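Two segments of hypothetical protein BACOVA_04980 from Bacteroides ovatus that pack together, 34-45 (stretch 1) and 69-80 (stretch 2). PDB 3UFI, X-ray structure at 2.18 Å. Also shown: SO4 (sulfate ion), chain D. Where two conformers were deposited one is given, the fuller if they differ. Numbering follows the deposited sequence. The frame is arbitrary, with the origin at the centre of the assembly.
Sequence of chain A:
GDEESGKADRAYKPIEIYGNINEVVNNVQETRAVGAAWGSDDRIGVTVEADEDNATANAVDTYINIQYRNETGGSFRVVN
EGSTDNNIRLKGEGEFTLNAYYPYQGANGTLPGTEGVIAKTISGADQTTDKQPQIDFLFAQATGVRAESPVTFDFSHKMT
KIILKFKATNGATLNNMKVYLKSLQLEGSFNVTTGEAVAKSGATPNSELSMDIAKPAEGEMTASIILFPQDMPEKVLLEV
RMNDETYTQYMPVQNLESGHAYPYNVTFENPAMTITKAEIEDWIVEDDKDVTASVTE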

# COMPACT_ATOMS: atom_id res chain seq x y z
N VAL A 34 -11.17 5.14 -7.32
CA VAL A 34 -10.99 4.72 -8.70
C VAL A 34 -10.82 3.19 -8.76
O VAL A 34 -10.06 2.58 -8.00
CB VAL A 34 -9.85 5.51 -9.41
CG1 VAL A 34 -8.46 5.20 -8.83
CG2 VAL A 34 -9.90 5.32 -10.92
N GLY A 35 -11.59 2.59 -9.65
CA GLY A 35 -11.59 1.15 -9.84
C GLY A 35 -10.84 0.71 -11.08
O GLY A 35 -10.80 -0.48 -11.37
N ALA A 36 -10.25 1.65 -11.82
CA ALA A 36 -9.56 1.32 -13.06
C ALA A 36 -8.03 1.36 -12.90
O ALA A 36 -7.32 1.29 -13.91
CB ALA A 36 -10.04 2.24 -14.18
N ALA A 37 -7.52 1.35 -11.65
CA ALA A 37 -6.09 1.38 -11.31
C ALA A 37 -5.59 0.07 -10.66
O ALA A 37 -4.62 0.10 -9.90
CB ALA A 37 -5.83 2.54 -10.37
N TRP A 38 -6.25 -1.07 -10.92
CA TRP A 38 -5.79 -2.37 -10.41
C TRP A 38 -4.89 -3.01 -11.45
O TRP A 38 -5.14 -2.83 -12.64
CB TRP A 38 -6.99 -3.32 -10.12
CG TRP A 38 -7.87 -2.93 -8.97
CD1 TRP A 38 -9.07 -2.30 -9.04
CD2 TRP A 38 -7.62 -3.17 -7.58
NE1 TRP A 38 -9.59 -2.11 -7.78
CE2 TRP A 38 -8.73 -2.68 -6.87
CE3 TRP A 38 -6.57 -3.78 -6.87
CZ2 TRP A 38 -8.82 -2.77 -5.47
CZ3 TRP A 38 -6.67 -3.89 -5.49
CH2 TRP A 38 -7.77 -3.37 -4.80
N GLY A 39 -3.92 -3.80 -11.01
CA GLY A 39 -3.11 -4.62 -11.90
C GLY A 39 -3.95 -5.83 -12.29
O GLY A 39 -4.80 -6.27 -11.50
N SER A 40 -3.72 -6.38 -13.48
CA SER A 40 -4.48 -7.50 -14.03
C SER A 40 -4.53 -8.79 -13.15
O SER A 40 -5.50 -9.56 -13.25
CB SER A 40 -3.96 -7.88 -15.41
OG SER A 40 -4.78 -8.88 -15.99
N ASP A 41 -3.51 -9.07 -12.35
CA ASP A 41 -3.56 -10.30 -11.56
C ASP A 41 -3.64 -10.00 -10.04
O ASP A 41 -3.29 -10.85 -9.23
CB ASP A 41 -2.30 -11.15 -11.90
CG ASP A 41 -2.22 -12.55 -11.29
OD1 ASP A 41 -3.20 -13.31 -11.42
OD2 ASP A 41 -1.16 -12.88 -10.68
N ASP A 42 -4.06 -8.77 -9.66
CA ASP A 42 -4.11 -8.35 -8.25
C ASP A 42 -5.04 -9.23 -7.43
O ASP A 42 -6.14 -9.58 -7.87
CB ASP A 42 -4.52 -6.88 -8.13
CG ASP A 42 -3.42 -5.88 -8.49
OD1 ASP A 42 -2.26 -6.32 -8.73
OD2 ASP A 42 -3.70 -4.68 -8.47
N ARG A 43 -4.58 -9.58 -6.22
CA ARG A 43 -5.27 -10.47 -5.31
C ARG A 43 -5.61 -9.80 -4.01
O ARG A 43 -4.76 -9.18 -3.39
CB ARG A 43 -4.42 -11.72 -5.03
CG ARG A 43 -3.77 -12.40 -6.24
CD ARG A 43 -4.83 -12.99 -7.11
NE ARG A 43 -4.25 -13.64 -8.28
CZ ARG A 43 -3.96 -14.94 -8.36
NH1 ARG A 43 -4.19 -15.75 -7.33
NH2 ARG A 43 -3.47 -15.44 -9.49
N ILE A 44 -6.86 -10.00 -3.56
CA ILE A 44 -7.33 -9.46 -2.28
C ILE A 44 -7.84 -10.62 -1.40
O ILE A 44 -8.19 -11.68 -1.91
CB ILE A 44 -8.44 -8.37 -2.50
CG1 ILE A 44 -9.73 -8.96 -3.16
CG2 ILE A 44 -7.88 -7.12 -3.26
CD1 ILE A 44 -10.98 -8.01 -3.19
N GLY A 45 -7.85 -10.40 -0.09
CA GLY A 45 -8.40 -11.34 0.88
C GLY A 45 -9.65 -10.73 1.45
O GLY A 45 -9.60 -9.57 1.86
N ARG A 69 -9.42 -12.51 -7.24
CA ARG A 69 -8.48 -11.98 -8.22
C ARG A 69 -9.17 -10.90 -9.04
O ARG A 69 -10.33 -11.05 -9.40
CB ARG A 69 -7.97 -13.12 -9.13
CG ARG A 69 -6.92 -12.70 -10.14
CD ARG A 69 -6.58 -13.86 -11.04
NE ARG A 69 -5.72 -13.46 -12.16
CZ ARG A 69 -6.18 -13.02 -13.33
NH1 ARG A 69 -7.49 -12.89 -13.54
NH2 ARG A 69 -5.33 -12.69 -14.30
N ASN A 70 -8.44 -9.84 -9.41
CA ASN A 70 -8.97 -8.81 -10.29
C ASN A 70 -9.17 -9.39 -11.69
O ASN A 70 -8.22 -9.89 -12.26
CB ASN A 70 -8.05 -7.58 -10.31
CG ASN A 70 -8.54 -6.50 -11.22
OD1 ASN A 70 -7.96 -6.21 -12.26
ND2 ASN A 70 -9.67 -5.93 -10.89
N GLU A 71 -10.41 -9.41 -12.19
CA GLU A 71 -10.76 -9.92 -13.51
C GLU A 71 -10.45 -8.83 -14.54
O GLU A 71 -9.55 -8.98 -15.36
CB GLU A 71 -12.23 -10.37 -13.55
CG GLU A 71 -12.65 -11.06 -14.85
CD GLU A 71 -12.28 -12.52 -15.03
OE1 GLU A 71 -11.19 -12.94 -14.57
OE2 GLU A 71 -13.08 -13.25 -15.66
N THR A 72 -11.14 -7.70 -14.43
CA THR A 72 -10.95 -6.50 -15.27
C THR A 72 -11.60 -5.31 -14.58
O THR A 72 -12.71 -5.42 -14.05
CB THR A 72 -11.48 -6.73 -16.72
OG1 THR A 72 -11.11 -5.60 -17.51
CG2 THR A 72 -12.98 -7.01 -16.79
N GLY A 73 -10.91 -4.18 -14.59
CA GLY A 73 -11.40 -2.97 -13.95
C GLY A 73 -11.33 -3.17 -12.46
O GLY A 73 -10.33 -3.66 -11.97
N GLY A 74 -12.40 -2.85 -11.75
CA GLY A 74 -12.39 -3.11 -10.31
C GLY A 74 -13.22 -4.33 -9.95
O GLY A 74 -13.63 -4.47 -8.82
N SER A 75 -13.52 -5.17 -10.94
CA SER A 75 -14.32 -6.37 -10.79
C SER A 75 -13.45 -7.56 -10.37
O SER A 75 -12.49 -7.90 -11.06
CB SER A 75 -15.03 -6.68 -12.11
OG SER A 75 -15.66 -7.94 -11.96
N PHE A 76 -13.81 -8.21 -9.25
CA PHE A 76 -13.06 -9.35 -8.71
C PHE A 76 -13.83 -10.64 -8.84
O PHE A 76 -15.05 -10.66 -8.74
CB PHE A 76 -12.70 -9.09 -7.23
CG PHE A 76 -11.64 -8.03 -7.06
CD1 PHE A 76 -11.97 -6.68 -7.11
CD2 PHE A 76 -10.31 -8.39 -6.84
CE1 PHE A 76 -10.98 -5.70 -6.97
CE2 PHE A 76 -9.32 -7.40 -6.69
CZ PHE A 76 -9.67 -6.06 -6.74
N ARG A 77 -13.10 -11.73 -9.05
CA ARG A 77 -13.69 -13.07 -9.13
C ARG A 77 -12.97 -13.94 -8.15
O ARG A 77 -11.76 -13.82 -8.02
CB ARG A 77 -13.63 -13.65 -10.55
CG ARG A 77 -14.80 -13.14 -11.39
CD ARG A 77 -14.75 -13.60 -12.83
NE ARG A 77 -15.32 -14.94 -13.04
CZ ARG A 77 -14.60 -16.06 -13.15
NH1 ARG A 77 -13.28 -16.02 -13.06
NH2 ARG A 77 -15.21 -17.22 -13.36
N VAL A 78 -13.70 -14.81 -7.44
CA VAL A 78 -13.06 -15.69 -6.47
C VAL A 78 -12.00 -16.59 -7.15
O VAL A 78 -12.15 -16.97 -8.31
CB VAL A 78 -14.09 -16.52 -5.63
CG1 VAL A 78 -14.63 -17.73 -6.40
CG2 VAL A 78 -13.48 -16.94 -4.29
N VAL A 79 -10.92 -16.89 -6.44
CA VAL A 79 -9.89 -17.79 -6.96
C VAL A 79 -10.32 -19.22 -6.67
O VAL A 79 -10.59 -19.58 -5.51
CB VAL A 79 -8.46 -17.46 -6.43
CG1 VAL A 79 -7.44 -18.55 -6.84
CG2 VAL A 79 -8.02 -16.07 -6.92
N ASN A 80 -10.42 -20.01 -7.74
CA ASN A 80 -10.75 -21.42 -7.70
C ASN A 80 -9.68 -22.22 -8.42
O ASN A 80 -9.65 -22.22 -9.65
CB ASN A 80 -12.11 -21.70 -8.33
CG ASN A 80 -13.28 -21.17 -7.59
OD1 ASN A 80 -13.35 -21.17 -6.36
ND2 ASN A 80 -14.26 -20.72 -8.33
S SO4 D . -17.28 -18.04 -10.28
O1 SO4 D . -16.28 -17.05 -9.88
O2 SO4 D . -18.60 -17.58 -9.83
O3 SO4 D . -17.29 -18.15 -11.74
O4 SO4 D . -16.96 -19.35 -9.70
O HOH W 1 -7.21 -4.30 -14.33
O HOH W 2 -8.24 -1.87 -13.17

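A short antiparallel strand pairing, clamped by a salt bridge on one side and an aromatic cluster on the other, joins a turn-rich loop to a β-hairpin. The pairing is brief: Arg-43 and Arg-69 form a non-hydrogen-bonded pair, and next to it Asn-70 N donates to Asp-42 O at 2.8 Å. The two arginines share a face of the sheet, where Arg-43 NH2 and Arg-69 NE lie 4.0 Å apart. Asp-41 makes this crowding tolerable: its OD1 accepts from Arg-69 NE at 2.6 Å and from Arg-43 NH2 at 2.9 Å, so one carboxylate oxygen bridges both like charges.

Phe-76, buried, is the hub of the apolar side. Its edge meets the face of the Trp-38 six-membered ring, planes at 89°, with Phe-76 CZ 3.5 Å from Trp-38 CE2, while Ile-44 CD1 sits over the face of the Phe-76 ring, 3.9 Å from that ring's centroid.

Some polar groups near the hairpin turn are also paired. Asn-70 ND2 donates to Gly-73 O at 2.6 Å, and a water links Asn-70 OD1 to Trp-38 O. Glycine suits Gly-73, whose phi is positive, and Gly-74, where an ideal CB would lie a tight 3.1 Å from Gly-35 O. Within the loop, Gly-39 N donates to Asp-42 OD2 at 2.7 Å, bracing the type I turn.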